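PDB 1JGC: bacterioferritin from Rhodobacter capsulatus, which probably stores iron, oxidising Fe(2+) with dioxygen at a ferroxidase centre and laying down the ferric mineral inside a hollow shell of 24 subunits. Local coordinates for residues E51-L65 / D113-E127. Sequence-based numbering, arbitrary orientation.
Sequences EMGHADKIIARILFL and DIVSKNIFESLITDE. With HEM (protoporphyrin IX containing Fe), chain D.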
loop_
_atom_site.group_PDB
_atom_site.type_symbol
_atom_site.label_atom_id
_atom_site.label_comp_id
_atom_site.label_asym_id
_atom_site.label_seq_id
_atom_site.Cartn_x
_atom_site.Cartn_y
_atom_site.Cartn_z
ATOM N N GLU A 51 -36.929 -22.446 -3.414
ATOM C CA GLU A 51 -38.375 -22.433 -3.492
ATOM C C GLU A 51 -38.959 -21.193 -2.828
ATOM O O GLU A 51 -39.980 -20.673 -3.262
ATOM C CB GLU A 51 -38.959 -23.696 -2.852
ATOM C CG GLU A 51 -38.592 -24.987 -3.576
ATOM C CD GLU A 51 -38.904 -24.931 -5.065
ATOM O OE1 GLU A 51 -40.058 -24.606 -5.429
ATOM O OE2 GLU A 51 -37.990 -25.214 -5.871
ATOM N N MET A 52 -38.323 -20.727 -1.763
ATOM C CA MET A 52 -38.813 -19.540 -1.090
ATOM C C MET A 52 -38.804 -18.411 -2.106
ATOM O O MET A 52 -39.733 -17.607 -2.170
ATOM C CB MET A 52 -37.919 -19.196 0.100
ATOM C CG MET A 52 -38.111 -20.118 1.297
ATOM S SD MET A 52 -36.878 -19.862 2.607
ATOM C CE MET A 52 -36.468 -21.561 3.003
ATOM N N GLY A 53 -37.751 -18.368 -2.915
ATOM C CA GLY A 53 -37.641 -17.342 -3.934
ATOM C C GLY A 53 -38.758 -17.441 -4.962
ATOM O O GLY A 53 -39.329 -16.429 -5.372
ATOM N N HIS A 54 -39.066 -18.660 -5.389
ATOM C CA HIS A 54 -40.133 -18.884 -6.358
ATOM C C HIS A 54 -41.444 -18.384 -5.772
ATOM O O HIS A 54 -42.187 -17.655 -6.423
ATOM C CB HIS A 54 -40.260 -20.381 -6.679
ATOM C CG HIS A 54 -39.100 -20.937 -7.444
ATOM N ND1 HIS A 54 -38.836 -22.289 -7.512
ATOM C CD2 HIS A 54 -38.155 -20.329 -8.199
ATOM C CE1 HIS A 54 -37.776 -22.489 -8.277
ATOM N NE2 HIS A 54 -37.344 -21.316 -8.707
ATOM N N ALA A 55 -41.716 -18.777 -4.532
ATOM C CA ALA A 55 -42.936 -18.388 -3.850
ATOM C C ALA A 55 -43.094 -16.876 -3.828
ATOM O O ALA A 55 -44.156 -16.348 -4.157
ATOM C CB ALA A 55 -42.941 -18.938 -2.435
ATOM N N ASP A 56 -42.034 -16.177 -3.445
ATOM C CA ASP A 56 -42.084 -14.724 -3.388
ATOM C C ASP A 56 -42.409 -14.140 -4.764
ATOM O O ASP A 56 -43.276 -13.275 -4.904
ATOM C CB ASP A 56 -40.753 -14.172 -2.879
ATOM C CG ASP A 56 -40.728 -12.668 -2.862
ATOM O OD1 ASP A 56 -41.687 -12.070 -2.336
ATOM O OD2 ASP A 56 -39.751 -12.082 -3.372
ATOM N N LYS A 57 -41.707 -14.626 -5.775
ATOM C CA LYS A 57 -41.904 -14.181 -7.145
ATOM C C LYS A 57 -43.379 -14.358 -7.569
ATOM O O LYS A 57 -43.981 -13.466 -8.181
ATOM C CB LYS A 57 -40.970 -14.988 -8.047
ATOM C CG LYS A 57 -41.035 -14.669 -9.512
ATOM C CD LYS A 57 -40.190 -15.666 -10.330
ATOM C CE LYS A 57 -38.717 -15.618 -9.922
ATOM N NZ LYS A 57 -37.848 -16.566 -10.710
ATOM N N ILE A 58 -43.964 -15.501 -7.219
ATOM C CA ILE A 58 -45.354 -15.808 -7.562
ATOM C C ILE A 58 -46.376 -14.956 -6.812
ATOM O O ILE A 58 -47.406 -14.566 -7.366
ATOM C CB ILE A 58 -45.643 -17.308 -7.326
ATOM C CG1 ILE A 58 -44.943 -18.120 -8.409
ATOM C CG2 ILE A 58 -47.143 -17.583 -7.319
ATOM C CD1 ILE A 58 -45.110 -19.579 -8.252
ATOM N N ILE A 59 -46.097 -14.673 -5.549
ATOM C CA ILE A 59 -46.993 -13.849 -4.760
ATOM C C ILE A 59 -47.031 -12.451 -5.368
ATOM O O ILE A 59 -48.085 -11.823 -5.434
ATOM C CB ILE A 59 -46.519 -13.763 -3.296
ATOM C CG1 ILE A 59 -46.664 -15.131 -2.630
ATOM C CG2 ILE A 59 -47.313 -12.698 -2.545
ATOM C CD1 ILE A 59 -46.073 -15.209 -1.245
ATOM N N ALA A 60 -45.880 -11.966 -5.819
ATOM C CA ALA A 60 -45.809 -10.634 -6.417
ATOM C C ALA A 60 -46.614 -10.560 -7.712
ATOM O O ALA A 60 -47.301 -9.576 -7.977
ATOM C CB ALA A 60 -44.355 -10.246 -6.681
ATOM N N ARG A 61 -46.537 -11.610 -8.515
ATOM C CA ARG A 61 -47.265 -11.630 -9.770
ATOM C C ARG A 61 -48.760 -11.655 -9.493
ATOM O O ARG A 61 -49.542 -11.033 -10.212
ATOM C CB ARG A 61 -46.870 -12.850 -10.591
ATOM C CG ARG A 61 -47.572 -12.955 -11.924
ATOM C CD ARG A 61 -47.242 -11.789 -12.834
ATOM N NE ARG A 61 -47.912 -11.929 -14.123
ATOM C CZ ARG A 61 -47.896 -11.010 -15.080
ATOM N NH1 ARG A 61 -47.235 -9.871 -14.899
ATOM N NH2 ARG A 61 -48.556 -11.221 -16.211
ATOM N N ILE A 62 -49.160 -12.371 -8.451
ATOM C CA ILE A 62 -50.569 -12.453 -8.103
ATOM C C ILE A 62 -51.104 -11.079 -7.700
ATOM O O ILE A 62 -52.169 -10.667 -8.145
ATOM C CB ILE A 62 -50.802 -13.446 -6.951
ATOM C CG1 ILE A 62 -50.667 -14.880 -7.470
ATOM C CG2 ILE A 62 -52.167 -13.207 -6.324
ATOM C CD1 ILE A 62 -50.779 -15.947 -6.390
ATOM N N LEU A 63 -50.364 -10.368 -6.861
ATOM C CA LEU A 63 -50.809 -9.051 -6.425
ATOM C C LEU A 63 -50.902 -8.093 -7.604
ATOM O O LEU A 63 -51.835 -7.311 -7.701
ATOM C CB LEU A 63 -49.862 -8.492 -5.366
ATOM C CG LEU A 63 -49.944 -9.150 -3.989
ATOM C CD1 LEU A 63 -48.885 -8.552 -3.078
ATOM C CD2 LEU A 63 -51.329 -8.942 -3.408
ATOM N N PHE A 64 -49.931 -8.158 -8.505
ATOM C CA PHE A 64 -49.945 -7.290 -9.668
ATOM C C PHE A 64 -51.198 -7.528 -10.511
ATOM O O PHE A 64 -51.783 -6.581 -11.028
ATOM C CB PHE A 64 -48.704 -7.533 -10.521
ATOM C CG PHE A 64 -48.724 -6.802 -11.825
ATOM C CD1 PHE A 64 -48.738 -5.417 -11.858
ATOM C CD2 PHE A 64 -48.746 -7.502 -13.026
ATOM C CE1 PHE A 64 -48.774 -4.737 -13.078
ATOM C CE2 PHE A 64 -48.783 -6.834 -14.239
ATOM C CZ PHE A 64 -48.798 -5.447 -14.266
ATOM N N LEU A 65 -51.593 -8.793 -10.659
ATOM C CA LEU A 65 -52.783 -9.151 -11.426
ATOM C C LEU A 65 -54.023 -8.897 -10.592
ATOM O O LEU A 65 -55.118 -9.314 -10.951
ATOM C CB LEU A 65 -52.747 -10.623 -11.844
ATOM C CG LEU A 65 -51.653 -11.021 -12.847
ATOM C CD1 LEU A 65 -51.780 -12.495 -13.209
ATOM C CD2 LEU A 65 -51.757 -10.149 -14.095
ATOM N N ASP A 113 -51.588 -14.462 -21.667
ATOM C CA ASP A 113 -50.857 -13.802 -20.589
ATOM C C ASP A 113 -49.385 -14.208 -20.743
ATOM O O ASP A 113 -48.913 -15.165 -20.129
ATOM C CB ASP A 113 -51.387 -14.249 -19.228
ATOM C CG ASP A 113 -50.723 -13.517 -18.082
ATOM O OD1 ASP A 113 -49.640 -12.931 -18.305
ATOM O OD2 ASP A 113 -51.273 -13.530 -16.961
ATOM N N ILE A 114 -48.675 -13.465 -21.585
ATOM C CA ILE A 114 -47.274 -13.725 -21.895
ATOM C C ILE A 114 -46.340 -13.797 -20.691
ATOM O O ILE A 114 -45.614 -14.774 -20.520
ATOM C CB ILE A 114 -46.745 -12.656 -22.870
ATOM C CG1 ILE A 114 -47.658 -12.594 -24.102
ATOM C CG2 ILE A 114 -45.300 -12.953 -23.243
ATOM C CD1 ILE A 114 -47.794 -13.911 -24.857
ATOM N N VAL A 115 -46.354 -12.764 -19.858
ATOM C CA VAL A 115 -45.488 -12.734 -18.692
ATOM C C VAL A 115 -45.749 -13.902 -17.746
ATOM O O VAL A 115 -44.810 -14.589 -17.330
ATOM C CB VAL A 115 -45.631 -11.407 -17.929
ATOM C CG1 VAL A 115 -44.687 -11.398 -16.737
ATOM C CG2 VAL A 115 -45.328 -10.243 -18.863
ATOM N N SER A 116 -47.004 -14.145 -17.392
ATOM C CA SER A 116 -47.299 -15.269 -16.507
ATOM C C SER A 116 -46.862 -16.593 -17.148
ATOM O O SER A 116 -46.426 -17.514 -16.460
ATOM C CB SER A 116 -48.789 -15.314 -16.170
ATOM O OG SER A 116 -49.157 -14.191 -15.392
ATOM N N LYS A 117 -46.973 -16.679 -18.467
ATOM C CA LYS A 117 -46.577 -17.883 -19.179
ATOM C C LYS A 117 -45.083 -18.138 -18.982
ATOM O O LYS A 117 -44.668 -19.252 -18.646
ATOM C CB LYS A 117 -46.876 -17.741 -20.674
ATOM C CG LYS A 117 -46.539 -18.972 -21.480
ATOM C CD LYS A 117 -46.384 -18.657 -22.962
ATOM C CE LYS A 117 -45.187 -17.756 -23.198
ATOM N NZ LYS A 117 -44.847 -17.643 -24.642
ATOM N N ASN A 118 -44.274 -17.103 -19.194
ATOM C CA ASN A 118 -42.836 -17.248 -19.035
ATOM C C ASN A 118 -42.427 -17.581 -17.609
ATOM O O ASN A 118 -41.407 -18.222 -17.396
ATOM C CB ASN A 118 -42.108 -15.995 -19.512
ATOM C CG ASN A 118 -42.218 -15.805 -21.006
ATOM O OD1 ASN A 118 -42.351 -16.778 -21.750
ATOM N ND2 ASN A 118 -42.157 -14.557 -21.458
ATOM N N ILE A 119 -43.208 -17.146 -16.628
ATOM C CA ILE A 119 -42.879 -17.472 -15.252
ATOM C C ILE A 119 -42.993 -18.988 -15.099
ATOM O O ILE A 119 -42.141 -19.627 -14.479
ATOM C CB ILE A 119 -43.824 -16.781 -14.261
ATOM C CG1 ILE A 119 -43.497 -15.288 -14.196
ATOM C CG2 ILE A 119 -43.707 -17.429 -12.890
ATOM C CD1 ILE A 119 -44.408 -14.498 -13.280
ATOM N N PHE A 120 -44.040 -19.573 -15.672
ATOM C CA PHE A 120 -44.193 -21.019 -15.584
ATOM C C PHE A 120 -43.133 -21.748 -16.409
ATOM O O PHE A 120 -42.740 -22.867 -16.066
ATOM C CB PHE A 120 -45.601 -21.451 -16.003
ATOM C CG PHE A 120 -46.645 -21.164 -14.966
ATOM C CD1 PHE A 120 -46.621 -21.815 -13.739
ATOM C CD2 PHE A 120 -47.640 -20.224 -15.202
ATOM C CE1 PHE A 120 -47.571 -21.536 -12.760
ATOM C CE2 PHE A 120 -48.593 -19.941 -14.223
ATOM C CZ PHE A 120 -48.555 -20.601 -13.001
ATOM N N GLU A 121 -42.657 -21.127 -17.487
ATOM C CA GLU A 121 -41.619 -21.778 -18.277
ATOM C C GLU A 121 -40.324 -21.714 -17.469
ATOM O O GLU A 121 -39.486 -22.621 -17.519
ATOM C CB GLU A 121 -41.441 -21.102 -19.637
ATOM C CG GLU A 121 -42.676 -21.162 -20.503
ATOM C CD GLU A 121 -42.354 -21.287 -21.982
ATOM O OE1 GLU A 121 -41.197 -21.024 -22.362
ATOM O OE2 GLU A 121 -43.264 -21.643 -22.765
ATOM N N SER A 122 -40.173 -20.642 -16.704
ATOM C CA SER A 122 -38.992 -20.488 -15.871
ATOM C C SER A 122 -39.063 -21.521 -14.731
ATOM O O SER A 122 -38.074 -22.188 -14.428
ATOM C CB SER A 122 -38.921 -19.062 -15.320
ATOM O OG SER A 122 -37.904 -18.950 -14.345
ATOM N N LEU A 123 -40.233 -21.663 -14.114
ATOM C CA LEU A 123 -40.390 -22.637 -13.044
ATOM C C LEU A 123 -40.180 -24.059 -13.573
ATOM O O LEU A 123 -39.504 -24.876 -12.941
ATOM C CB LEU A 123 -41.771 -22.519 -12.412
ATOM C CG LEU A 123 -42.042 -21.257 -11.586
ATOM C CD1 LEU A 123 -43.511 -21.230 -11.160
ATOM C CD2 LEU A 123 -41.129 -21.226 -10.360
ATOM N N ILE A 124 -40.757 -24.356 -14.732
ATOM C CA ILE A 124 -40.610 -25.675 -15.338
ATOM C C ILE A 124 -39.132 -25.956 -15.558
ATOM O O ILE A 124 -38.659 -27.049 -15.262
ATOM C CB ILE A 124 -41.362 -25.765 -16.700
ATOM C CG1 ILE A 124 -42.874 -25.803 -16.452
ATOM C CG2 ILE A 124 -40.911 -26.998 -17.490
ATOM C CD1 ILE A 124 -43.704 -25.709 -17.707
ATOM N N THR A 125 -38.406 -24.961 -16.066
ATOM C CA THR A 125 -36.976 -25.117 -16.309
ATOM C C THR A 125 -36.206 -25.394 -15.014
ATOM O O THR A 125 -35.362 -26.281 -14.983
ATOM C CB THR A 125 -36.379 -23.876 -17.001
ATOM O OG1 THR A 125 -37.089 -23.627 -18.219
ATOM C CG2 THR A 125 -34.917 -24.108 -17.338
ATOM N N ASP A 126 -36.497 -24.653 -13.947
ATOM C CA ASP A 126 -35.812 -24.886 -12.677
ATOM C C ASP A 126 -36.144 -26.272 -12.116
ATOM O O ASP A 126 -35.264 -26.984 -11.635
ATOM C CB ASP A 126 -36.204 -23.842 -11.625
ATOM C CG ASP A 126 -35.755 -22.443 -11.984
ATOM O OD1 ASP A 126 -34.750 -22.292 -12.716
ATOM O OD2 ASP A 126 -36.407 -21.483 -11.512
ATOM N N GLU A 127 -37.416 -26.653 -12.167
ATOM C CA GLU A 127 -37.802 -27.948 -11.641
ATOM C C GLU A 127 -37.171 -29.103 -12.427
ATOM O O GLU A 127 -36.802 -30.119 -11.843
ATOM C CB GLU A 127 -39.328 -28.070 -11.592
ATOM C CG GLU A 127 -39.902 -28.128 -10.159
ATOM C CD GLU A 127 -39.663 -26.850 -9.327
ATOM O OE1 GLU A 127 -38.486 -26.474 -9.076
ATOM O OE2 GLU A 127 -40.668 -26.216 -8.905
HETATM C CHA HEM D . -34.751 -16.906 4.161
HETATM C CHB HEM D . -39.098 -16.192 2.132
HETATM C CHC HEM D . -40.788 -19.871 4.711
HETATM C CHD HEM D . -36.672 -20.162 7.176
HETATM C C1A HEM D . -35.742 -16.548 3.248
HETATM C C2A HEM D . -35.574 -16.009 1.912
HETATM C C3A HEM D . -36.789 -15.461 1.556
HETATM C C4A HEM D . -37.749 -16.119 2.414
HETATM C CMA HEM D . -37.094 -14.585 0.328
HETATM C CAA HEM D . -34.448 -16.269 0.912
HETATM C CBA HEM D . -33.017 -15.976 1.326
HETATM C CGA HEM D . -32.769 -14.511 1.572
HETATM O O1A HEM D . -31.628 -14.171 1.967
HETATM O O2A HEM D . -33.705 -13.701 1.370
HETATM C C1B HEM D . -39.960 -17.144 2.643
HETATM C C2B HEM D . -41.336 -17.339 2.215
HETATM C C3B HEM D . -41.855 -18.339 2.998
HETATM C C4B HEM D . -40.745 -18.822 3.823
HETATM C CMB HEM D . -42.067 -16.605 1.093
HETATM C CAB HEM D . -43.167 -18.799 2.893
HETATM C CBB HEM D . -43.992 -19.160 3.945
HETATM C C1C HEM D . -39.780 -20.350 5.517
HETATM C C2C HEM D . -39.887 -21.552 6.320
HETATM C C3C HEM D . -38.710 -21.666 7.027
HETATM C C4C HEM D . -37.926 -20.482 6.674
HETATM C CMC HEM D . -41.089 -22.511 6.347
HETATM C CAC HEM D . -38.318 -22.712 7.865
HETATM C CBC HEM D . -39.149 -23.548 8.593
HETATM C C1D HEM D . -35.788 -19.252 6.625
HETATM C C2D HEM D . -34.418 -19.057 7.075
HETATM C C3D HEM D . -33.854 -18.124 6.226
HETATM C C4D HEM D . -34.877 -17.791 5.225
HETATM C CMD HEM D . -33.725 -19.738 8.263
HETATM C CAD HEM D . -32.476 -17.505 6.481
HETATM C CBD HEM D . -31.357 -17.824 5.506
HETATM C CGD HEM D . -29.994 -17.326 5.992
HETATM O O1D HEM D . -29.895 -16.141 6.399
HETATM O O2D HEM D . -29.021 -18.119 5.953
HETATM N NA HEM D . -37.075 -16.911 3.349
HETATM N NB HEM D . -39.590 -18.094 3.595
HETATM N NC HEM D . -38.531 -19.789 5.624
HETATM N ND HEM D . -36.061 -18.473 5.497
HETATM FE FE HEM D . -37.799 -18.336 4.485
#
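Arg61 reaches across to the first turn of helix 114-144 and takes hold of Ser116 side-on, NE and NH2 both donating to the one hydroxyl oxygen. The bond from NE to Ser116 OG is the straighter (2.9 Å, 155°), and both lie close to the guanidinium plane. With CG anti to the backbone N (chi1 -180°) and a bend at chi2, the chain runs past Ile119 CD1, which touches Arg61 CG at 3.8 Å. Val115 CG1 packs over one face of the guanidinium, Leu65 CD2 over the opposite one. NH2 also forms a salt bridge, weak as a hydrogen bond, to OD1 of Asp113, the N-cap residue, whose OD1 accepts from Ser116 N while OD2 accepts from Ser116 OG at 2.7 Å. NH1 pairs with Glu128 of a neighbouring subunit. A leucine in place of Arg61 would probably leave Asp113 and that neighbouring Glu128 without their counter-charge and Ser116 OG without its two donors.

Midway, Ile58 CD1 meets Leu123 CD1 at 3.7 Å. The other methyl of Leu123, CD2, sits over a face of the His54 ring, 3.7 Å from its centroid, a CH-pi contact. NE2 of His54 makes a weak bond to Asp126 OD2 (3.0 Å), the ring and carboxylate planes nearly parallel but not shared, OD2 reaching NE2 obliquely; ND1 lies in weak hydrogen-bond contact with Glu51 OE1 and with Glu18. Glu51 and Glu127 approach from opposite directions, OE2 of the former 3.5 Å from OE1 of the latter, a like-charge pair that a metal would probably relieve; this structure's dinuclear site is metal-free. Segments 51-64 and 114-127 run antiparallel (167°) as parts of two helices of the ferritin-like four-helix bundle, and Glu51, His54 and Glu127, together with Glu18, Glu94 and His130, form its diiron ferroxidase site.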